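PDB 1WU4: reducing end xylose-releasing exo-oligoxylanase, which hydrolyses xylooligosaccharides of three or more units, releasing xylose from the reducing end with inversion of anomeric configuration. Local coordinates for residues A[303-308]-A[313-318]. The protein carries 1 engineered substitution. Residues are numbered along the deposited sequence; the frame is centred on the assembly and turned at random.
Sequences YRRYKI and FEEKSL
R305 lies across F313 and clasps E315 in an antiparallel hairpin-like excursion between helices 282-295 and 320-329 of the (alpha/alpha)6 barrel. Its CD sits over one face of the F313 ring, 3.9 Å from the centroid, a CH-pi contact. With CG anti to the backbone N (chi1 173°), the chain crosses the ring before bending at chi3 toward the carboxylate. There NE and NH2 converge on OE1 of E315, which lies close to the guanidinium plane, NE to OE1 being 2.8 Å. Arginine suits this place because its methylenes can cover an aromatic face while its guanidinium pairs with a carboxylate; a methionine here would probably leave OE1 of E315 without its charged mate.

Backbone bonds join the segments: R305 N donates to E315 O (3.0 Å), F313 N to R305 O (2.9 Å), and S317 N to Y303 O. K307 lays its CG 3.5 Å from CE2 of F313. Across from the bend at E314 and E315, R304, bent at chi2 (-70°), sends NH1 to F313 O at 3.0 Å.

Further out, F261 gives R305 a cation-pi partner, and D263, by similarity the proton acceptor, lies about 9 Å away, side chain to side chain. D302 holds NH2 of R304, whose backbone N-H is accepted by the OH of Y306, N to OH 3.1 Å.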
loop_
_atom_site.group_PDB
_atom_site.type_symbol
_atom_site.label_atom_id
_atom_site.label_comp_id
_atom_site.label_asym_id
_atom_site.label_seq_id
_atom_site.Cartn_x
_atom_site.Cartn_y
_atom_site.Cartn_z
ATOM N N TYR A 303 3.676 -5.213 -21.792
ATOM C CA TYR A 303 2.590 -5.240 -20.811
ATOM C C TYR A 303 1.516 -4.227 -21.205
ATOM O O TYR A 303 1.821 -3.080 -21.534
ATOM C CB TYR A 303 3.090 -4.891 -19.407
ATOM C CG TYR A 303 3.983 -5.911 -18.729
ATOM C CD1 TYR A 303 4.077 -7.230 -19.183
ATOM C CD2 TYR A 303 4.697 -5.559 -17.587
ATOM C CE1 TYR A 303 4.863 -8.169 -18.502
ATOM C CE2 TYR A 303 5.474 -6.477 -16.907
ATOM C CZ TYR A 303 5.556 -7.780 -17.360
ATOM O OH TYR A 303 6.325 -8.669 -16.645
ATOM N N ARG A 304 0.259 -4.653 -21.151
ATOM C CA ARG A 304 -0.866 -3.797 -21.515
ATOM C C ARG A 304 -1.846 -3.665 -20.367
ATOM O O ARG A 304 -1.602 -4.128 -19.254
ATOM C CB ARG A 304 -1.666 -4.418 -22.666
ATOM C CG ARG A 304 -0.868 -5.029 -23.793
ATOM C CD ARG A 304 -0.170 -3.972 -24.611
ATOM N NE ARG A 304 0.459 -4.557 -25.792
ATOM C CZ ARG A 304 -0.204 -4.966 -26.870
ATOM N NH1 ARG A 304 -1.527 -4.852 -26.929
ATOM N NH2 ARG A 304 0.455 -5.499 -27.891
ATOM N N ARG A 305 -2.955 -3.000 -20.669
ATOM C CA ARG A 305 -4.070 -2.901 -19.750
ATOM C C ARG A 305 -4.794 -4.166 -20.222
ATOM O O ARG A 305 -4.842 -4.432 -21.428
ATOM C CB ARG A 305 -4.946 -1.680 -20.051
ATOM C CG ARG A 305 -6.227 -1.621 -19.209
ATOM C CD ARG A 305 -7.233 -0.611 -19.751
ATOM N NE ARG A 305 -6.763 0.770 -19.669
ATOM C CZ ARG A 305 -6.863 1.542 -18.592
ATOM N NH1 ARG A 305 -7.419 1.081 -17.479
ATOM N NH2 ARG A 305 -6.420 2.791 -18.633
ATOM N N TYR A 306 -5.324 -4.956 -19.300
ATOM C CA TYR A 306 -6.033 -6.179 -19.678
ATOM C C TYR A 306 -7.387 -6.228 -19.001
ATOM O O TYR A 306 -7.547 -5.715 -17.892
ATOM C CB TYR A 306 -5.274 -7.429 -19.218
ATOM C CG TYR A 306 -3.843 -7.540 -19.678
ATOM C CD1 TYR A 306 -3.525 -8.095 -20.917
ATOM C CD2 TYR A 306 -2.803 -7.080 -18.873
ATOM C CE1 TYR A 306 -2.203 -8.188 -21.343
ATOM C CE2 TYR A 306 -1.484 -7.165 -19.289
ATOM C CZ TYR A 306 -1.189 -7.717 -20.521
ATOM O OH TYR A 306 0.123 -7.777 -20.928
ATOM N N LYS A 307 -8.365 -6.835 -19.666
ATOM C CA LYS A 307 -9.657 -7.027 -19.023
ATOM C C LYS A 307 -9.243 -8.092 -18.006
ATOM O O LYS A 307 -8.233 -8.774 -18.210
ATOM C CB LYS A 307 -10.686 -7.580 -20.012
ATOM C CG LYS A 307 -10.957 -6.641 -21.176
ATOM C CD LYS A 307 -12.074 -7.138 -22.084
ATOM C CE LYS A 307 -13.441 -6.891 -21.479
ATOM N NZ LYS A 307 -14.526 -7.230 -22.443
ATOM N N ILE A 308 -9.982 -8.256 -16.920
ATOM C CA ILE A 308 -9.537 -9.236 -15.941
ATOM C C ILE A 308 -9.507 -10.668 -16.453
ATOM O O ILE A 308 -8.840 -11.515 -15.868
ATOM C CB ILE A 308 -10.347 -9.158 -14.618
ATOM C CG1 ILE A 308 -11.824 -9.463 -14.860
ATOM C CG2 ILE A 308 -10.171 -7.770 -14.000
ATOM C CD1 ILE A 308 -12.616 -9.610 -13.570
ATOM N N PHE A 313 -5.711 -4.905 -24.203
ATOM C CA PHE A 313 -6.098 -3.636 -24.809
ATOM C C PHE A 313 -4.853 -3.211 -25.578
ATOM O O PHE A 313 -3.772 -3.756 -25.353
ATOM C CB PHE A 313 -6.373 -2.575 -23.739
ATOM C CG PHE A 313 -7.724 -2.677 -23.098
ATOM C CD1 PHE A 313 -8.780 -1.893 -23.551
ATOM C CD2 PHE A 313 -7.936 -3.532 -22.022
ATOM C CE1 PHE A 313 -10.028 -1.952 -22.938
ATOM C CE2 PHE A 313 -9.183 -3.601 -21.400
ATOM C CZ PHE A 313 -10.231 -2.808 -21.860
ATOM N N GLU A 314 -4.994 -2.244 -26.476
ATOM C CA GLU A 314 -3.835 -1.758 -27.214
ATOM C C GLU A 314 -2.965 -0.951 -26.257
ATOM O O GLU A 314 -1.739 -0.979 -26.347
ATOM C CB GLU A 314 -4.262 -0.862 -28.377
ATOM C CG GLU A 314 -4.907 -1.592 -29.539
ATOM C CD GLU A 314 -5.178 -0.671 -30.712
ATOM O OE1 GLU A 314 -4.218 -0.043 -31.208
ATOM O OE2 GLU A 314 -6.349 -0.575 -31.138
ATOM N N GLU A 315 -3.609 -0.239 -25.338
ATOM C CA GLU A 315 -2.896 0.591 -24.375
ATOM C C GLU A 315 -1.883 -0.178 -23.537
ATOM O O GLU A 315 -2.186 -1.232 -22.974
ATOM C CB GLU A 315 -3.884 1.308 -23.443
ATOM C CG GLU A 315 -3.190 2.102 -22.337
ATOM C CD GLU A 315 -4.143 2.921 -21.486
ATOM O OE1 GLU A 315 -5.308 2.509 -21.303
ATOM O OE2 GLU A 315 -3.713 3.980 -20.979
ATOM N N LYS A 316 -0.672 0.361 -23.466
ATOM C CA LYS A 316 0.389 -0.252 -22.685
ATOM C C LYS A 316 0.234 0.125 -21.219
ATOM O O LYS A 316 -0.384 1.136 -20.881
ATOM C CB LYS A 316 1.760 0.239 -23.160
ATOM C CG LYS A 316 2.153 -0.176 -24.566
ATOM C CD LYS A 316 2.472 -1.657 -24.643
ATOM C CE LYS A 316 3.095 -2.009 -25.983
ATOM N NZ LYS A 316 4.379 -1.281 -26.191
ATOM N N SER A 317 0.796 -0.705 -20.351
ATOM C CA SER A 317 0.788 -0.427 -18.926
ATOM C C SER A 317 1.525 0.898 -18.762
ATOM O O SER A 317 2.537 1.132 -19.427
ATOM C CB SER A 317 1.545 -1.528 -18.184
ATOM O OG SER A 317 1.836 -1.144 -16.851
ATOM N N LEU A 318 1.020 1.766 -17.894
ATOM C CA LEU A 318 1.676 3.046 -17.661
ATOM C C LEU A 318 2.749 2.889 -16.588
ATOM O O LEU A 318 3.575 3.783 -16.393
ATOM C CB LEU A 318 0.656 4.098 -17.222
ATOM C CG LEU A 318 -0.241 4.666 -18.325
ATOM C CD1 LEU A 318 -1.328 5.529 -17.707
ATOM C CD2 LEU A 318 0.600 5.478 -19.299
#